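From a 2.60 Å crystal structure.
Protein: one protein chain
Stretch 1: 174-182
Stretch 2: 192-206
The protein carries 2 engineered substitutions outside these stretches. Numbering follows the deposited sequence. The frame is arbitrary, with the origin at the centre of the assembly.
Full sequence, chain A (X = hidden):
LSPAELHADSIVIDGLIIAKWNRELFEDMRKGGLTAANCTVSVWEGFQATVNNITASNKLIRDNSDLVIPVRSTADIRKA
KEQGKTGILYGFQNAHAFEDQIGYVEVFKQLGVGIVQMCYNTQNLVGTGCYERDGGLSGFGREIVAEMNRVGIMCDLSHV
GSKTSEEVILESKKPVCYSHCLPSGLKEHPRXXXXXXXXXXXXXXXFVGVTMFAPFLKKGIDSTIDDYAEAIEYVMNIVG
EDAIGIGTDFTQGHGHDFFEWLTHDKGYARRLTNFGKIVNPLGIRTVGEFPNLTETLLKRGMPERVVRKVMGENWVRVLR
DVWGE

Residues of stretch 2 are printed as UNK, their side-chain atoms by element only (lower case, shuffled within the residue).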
# COMPACT_ATOMS: atom_id res chain seq x y z
N LYS A 174 18.10 9.41 12.52
CA LYS A 174 19.22 9.67 11.64
C LYS A 174 18.74 10.64 10.58
O LYS A 174 17.59 10.57 10.15
CB LYS A 174 19.70 8.38 10.98
CG LYS A 174 20.48 7.45 11.89
CD LYS A 174 21.81 8.06 12.32
CE LYS A 174 22.71 7.00 12.92
NZ LYS A 174 24.07 7.50 13.26
N PRO A 175 19.61 11.56 10.15
CA PRO A 175 19.25 12.54 9.13
C PRO A 175 18.55 11.92 7.93
O PRO A 175 18.90 10.82 7.50
CB PRO A 175 20.60 13.15 8.76
CG PRO A 175 21.38 13.05 10.03
CD PRO A 175 21.04 11.66 10.50
N VAL A 176 17.54 12.61 7.41
CA VAL A 176 16.84 12.15 6.22
C VAL A 176 17.17 13.16 5.12
O VAL A 176 17.87 14.15 5.37
CB VAL A 176 15.32 12.08 6.44
CG1 VAL A 176 15.00 11.06 7.53
CG2 VAL A 176 14.78 13.45 6.80
N CYS A 177 16.67 12.95 3.91
CA CYS A 177 17.02 13.88 2.85
C CYS A 177 16.00 14.00 1.73
O CYS A 177 15.07 13.19 1.62
CB CYS A 177 18.34 13.45 2.21
SG CYS A 177 18.20 11.85 1.32
N TYR A 178 16.19 15.04 0.93
CA TYR A 178 15.39 15.29 -0.26
C TYR A 178 16.50 15.22 -1.31
O TYR A 178 16.98 16.25 -1.78
CB TYR A 178 14.79 16.70 -0.28
CG TYR A 178 13.61 16.93 0.64
CD1 TYR A 178 12.58 16.00 0.74
CD2 TYR A 178 13.51 18.11 1.39
CE1 TYR A 178 11.48 16.23 1.56
CE2 TYR A 178 12.41 18.35 2.21
CZ TYR A 178 11.40 17.40 2.29
OH TYR A 178 10.31 17.64 3.10
N SER A 179 16.92 13.99 -1.62
CA SER A 179 18.00 13.75 -2.58
C SER A 179 17.94 14.63 -3.82
O SER A 179 18.98 15.05 -4.33
CB SER A 179 18.01 12.28 -3.01
OG SER A 179 16.83 11.92 -3.70
N HIS A 180 16.73 14.90 -4.31
CA HIS A 180 16.59 15.73 -5.50
C HIS A 180 15.28 16.52 -5.55
O HIS A 180 14.21 15.96 -5.80
CB HIS A 180 16.72 14.86 -6.77
CG HIS A 180 15.71 13.76 -6.88
ND1 HIS A 180 15.65 12.70 -6.01
CD2 HIS A 180 14.71 13.56 -7.78
CE1 HIS A 180 14.67 11.89 -6.37
NE2 HIS A 180 14.09 12.39 -7.44
N CYS A 181 15.36 17.82 -5.32
CA CYS A 181 14.17 18.67 -5.36
C CYS A 181 14.52 20.12 -5.64
O CYS A 181 15.68 20.50 -5.71
CB CYS A 181 13.43 18.58 -4.03
SG CYS A 181 14.38 19.31 -2.69
N LEU A 182 13.49 20.94 -5.81
CA LEU A 182 13.67 22.35 -6.09
C LEU A 182 12.72 23.18 -5.25
O LEU A 182 11.67 22.71 -4.83
CB LEU A 182 13.43 22.61 -7.58
CG LEU A 182 14.58 22.18 -8.48
CD1 LEU A 182 14.20 22.34 -9.94
CD2 LEU A 182 15.81 23.01 -8.14
N UNK A 192 8.04 20.51 -5.81
CA UNK A 192 8.96 21.47 -5.21
C UNK A 192 8.64 21.64 -3.73
O UNK A 192 7.52 21.36 -3.29
n UNK A 192 9.21 23.78 -8.10
o UNK A 192 10.38 21.96 -7.53
c UNK A 192 9.55 22.81 -7.26
c UNK A 192 8.86 22.82 -5.92
N UNK A 193 9.63 22.09 -2.96
CA UNK A 193 9.43 22.28 -1.53
C UNK A 193 9.37 23.76 -1.11
O UNK A 193 10.09 24.60 -1.64
c UNK A 193 9.62 19.24 -1.07
c UNK A 193 9.98 17.80 -1.44
c UNK A 193 10.55 21.58 -0.76
n UNK A 193 8.78 16.91 -1.50
c UNK A 193 10.83 20.16 -1.23
N UNK A 194 8.50 24.05 -0.14
CA UNK A 194 8.31 25.40 0.38
C UNK A 194 9.49 25.81 1.25
O UNK A 194 10.25 24.95 1.71
c UNK A 194 7.05 25.46 1.23
o UNK A 194 7.24 24.74 2.44
N UNK A 195 9.64 27.11 1.49
CA UNK A 195 10.73 27.61 2.32
C UNK A 195 10.59 27.01 3.72
O UNK A 195 11.58 26.57 4.32
o UNK A 195 11.70 29.38 0.25
c UNK A 195 10.84 29.81 1.05
c UNK A 195 10.69 29.14 2.41
o UNK A 195 10.11 30.78 0.78
N UNK A 196 9.36 27.00 4.23
CA UNK A 196 9.10 26.44 5.55
C UNK A 196 9.57 25.00 5.60
O UNK A 196 10.16 24.56 6.60
o UNK A 196 5.53 28.36 4.31
c UNK A 196 6.67 26.29 4.69
c UNK A 196 7.60 26.54 5.88
o UNK A 196 6.97 27.73 2.80
c UNK A 196 6.37 27.54 3.87
N UNK A 197 9.33 24.26 4.53
CA UNK A 197 9.73 22.85 4.46
C UNK A 197 11.24 22.69 4.45
O UNK A 197 11.79 21.85 5.17
o UNK A 197 7.06 21.82 0.98
c UNK A 197 7.20 21.18 2.04
o UNK A 197 6.96 19.96 2.14
c UNK A 197 7.69 21.92 3.27
c UNK A 197 9.16 22.20 3.20
N UNK A 198 11.91 23.48 3.62
CA UNK A 198 13.35 23.42 3.51
C UNK A 198 14.01 23.80 4.83
O UNK A 198 15.06 23.27 5.19
c UNK A 198 13.38 24.03 0.99
c UNK A 198 13.83 24.37 2.41
c UNK A 198 13.78 25.18 0.09
c UNK A 198 14.02 22.72 0.51
N UNK A 199 13.40 24.73 5.55
CA UNK A 199 13.96 25.18 6.82
C UNK A 199 13.72 24.14 7.89
O UNK A 199 14.57 23.93 8.77
c UNK A 199 13.73 26.99 8.62
n UNK A 199 14.31 28.48 11.17
c UNK A 199 13.33 26.52 7.23
c UNK A 199 13.04 28.65 10.41
c UNK A 199 13.19 28.40 8.91
N UNK A 200 12.58 23.47 7.80
CA UNK A 200 12.21 22.44 8.76
C UNK A 200 13.10 21.19 8.68
O UNK A 200 13.43 20.59 9.70
c UNK A 200 10.29 19.71 9.45
c UNK A 200 9.80 18.85 10.43
c UNK A 200 9.61 21.60 10.76
c UNK A 200 10.75 22.03 8.55
c UNK A 200 10.20 21.10 9.61
c UNK A 200 9.21 19.37 11.58
c UNK A 200 9.11 20.75 11.74
N UNK A 201 13.49 20.80 7.47
CA UNK A 201 14.32 19.60 7.35
C UNK A 201 15.77 19.88 7.73
O UNK A 201 16.47 18.99 8.20
c UNK A 201 14.93 19.95 4.92
c UNK A 201 15.01 17.65 5.93
c UNK A 201 15.06 16.96 4.58
c UNK A 201 14.28 18.99 5.92
N UNK A 202 16.22 21.11 7.52
CA UNK A 202 17.59 21.46 7.87
C UNK A 202 17.69 21.61 9.40
O UNK A 202 18.68 21.17 10.01
c UNK A 202 18.00 22.76 7.19
N UNK A 203 16.68 22.21 10.01
CA UNK A 203 16.69 22.39 11.46
C UNK A 203 16.78 21.07 12.19
O UNK A 203 17.37 20.98 13.27
o UNK A 203 16.64 25.20 11.97
o UNK A 203 14.56 25.27 11.27
c UNK A 203 15.44 23.15 11.92
c UNK A 203 15.55 24.64 11.70
N UNK A 204 16.20 20.03 11.59
CA UNK A 204 16.23 18.70 12.18
C UNK A 204 17.42 17.87 11.70
O UNK A 204 17.34 16.65 11.61
c UNK A 204 12.16 20.02 13.07
c UNK A 204 13.74 18.55 12.62
n UNK A 204 12.12 19.09 14.01
n UNK A 204 13.12 19.72 12.22
c UNK A 204 14.91 17.96 11.90
c UNK A 204 13.09 18.16 13.75
N UNK A 205 18.52 18.55 11.38
CA UNK A 205 19.72 17.88 10.93
C UNK A 205 19.60 17.21 9.57
O UNK A 205 20.41 16.34 9.23
N UNK A 206 18.61 17.62 8.79
CA UNK A 206 18.41 17.03 7.47
C UNK A 206 19.36 17.51 6.39
O UNK A 206 20.19 18.39 6.61
O HOH W 1 16.63 14.57 9.91
O HOH W 2 11.31 19.41 -6.93

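Position 192 carries two side-chain carbons, the second bearing one oxygen and one nitrogen, and its oxygen lies 3.1 Å from Leu182 CB. This is Asn192. Its OD1 accepts from a water, 2.8 Å away, which in turn accepts from Leu182 N at 2.9 Å, so the amide tethers the start of the segment through one solvent molecule.

Position 193 has four carbons in a row ending in nitrogen, and the chain passes close to Cys181 and over the Tyr178 ring: Lys193. Its CG is 3.9 Å from Cys181 SG, and its CE sits 3.9 Å from the centroid of the Tyr178 ring, a CH-pi contact suited to a methylene next to a charged amine. NZ is satisfied elsewhere in the structure.

Position 194, one carbon then one oxygen, is Ser194, the N-cap: its OG accepts from the backbone N of position 197 at 3.0 Å. Position 195, two carbons with two oxygens on the second, is Asp195, in the first turn of the helix. Position 196, three carbons with two oxygens on the third, is Glu196, exposed and clear of stretch 1.

Position 197 has the same make-up but points toward stretch 1: Glu197. Its OE1 accepts from Ser194 N at 2.9 Å, completing a reciprocal cap.

Position 198, four carbons forked at the second, is Leu198, a buried apolar residue. Position 199, four carbons ending in nitrogen, is Lys199, and position 200, one carbon and a six-carbon ring, is Phe200; neither touches stretch 1.

Position 201 has four carbons forked at the first, and its longer arm reaches Tyr178: Ile201. Its CD1 lies 3.7 Å from Tyr178 CD2 and 4.2 Å from Val176 CG2, an extended arm well suited to filling this apolar space.

Position 202, a single carbon, is Ala202. Position 203, two carbons and two oxygens, is Asp203; its OD2 forms a salt bridge with Lys199 NZ at 3.2 Å. Position 204, a five-membered ring with two nitrogens, is His204, whose ND1 donates to Phe200 O at 2.7 Å as the helix ends.

Positions 205 and 206 lack side chains: Gly205 and Gly206. Positive phi favours glycine at the first, whose O lies 3.2 Å from Pro175 CB; at the second, a CB would clash with Ile201 O.

The contact centres on Tyr178, its ring held between Lys193 CE and Ile201 CD1 on opposite faces. Lys193 N donates to Leu182 O at 2.8 Å, the one direct hydrogen bond between the stretches.

Stretch 2, residues 192-206: NKSDEELKFIADHGG
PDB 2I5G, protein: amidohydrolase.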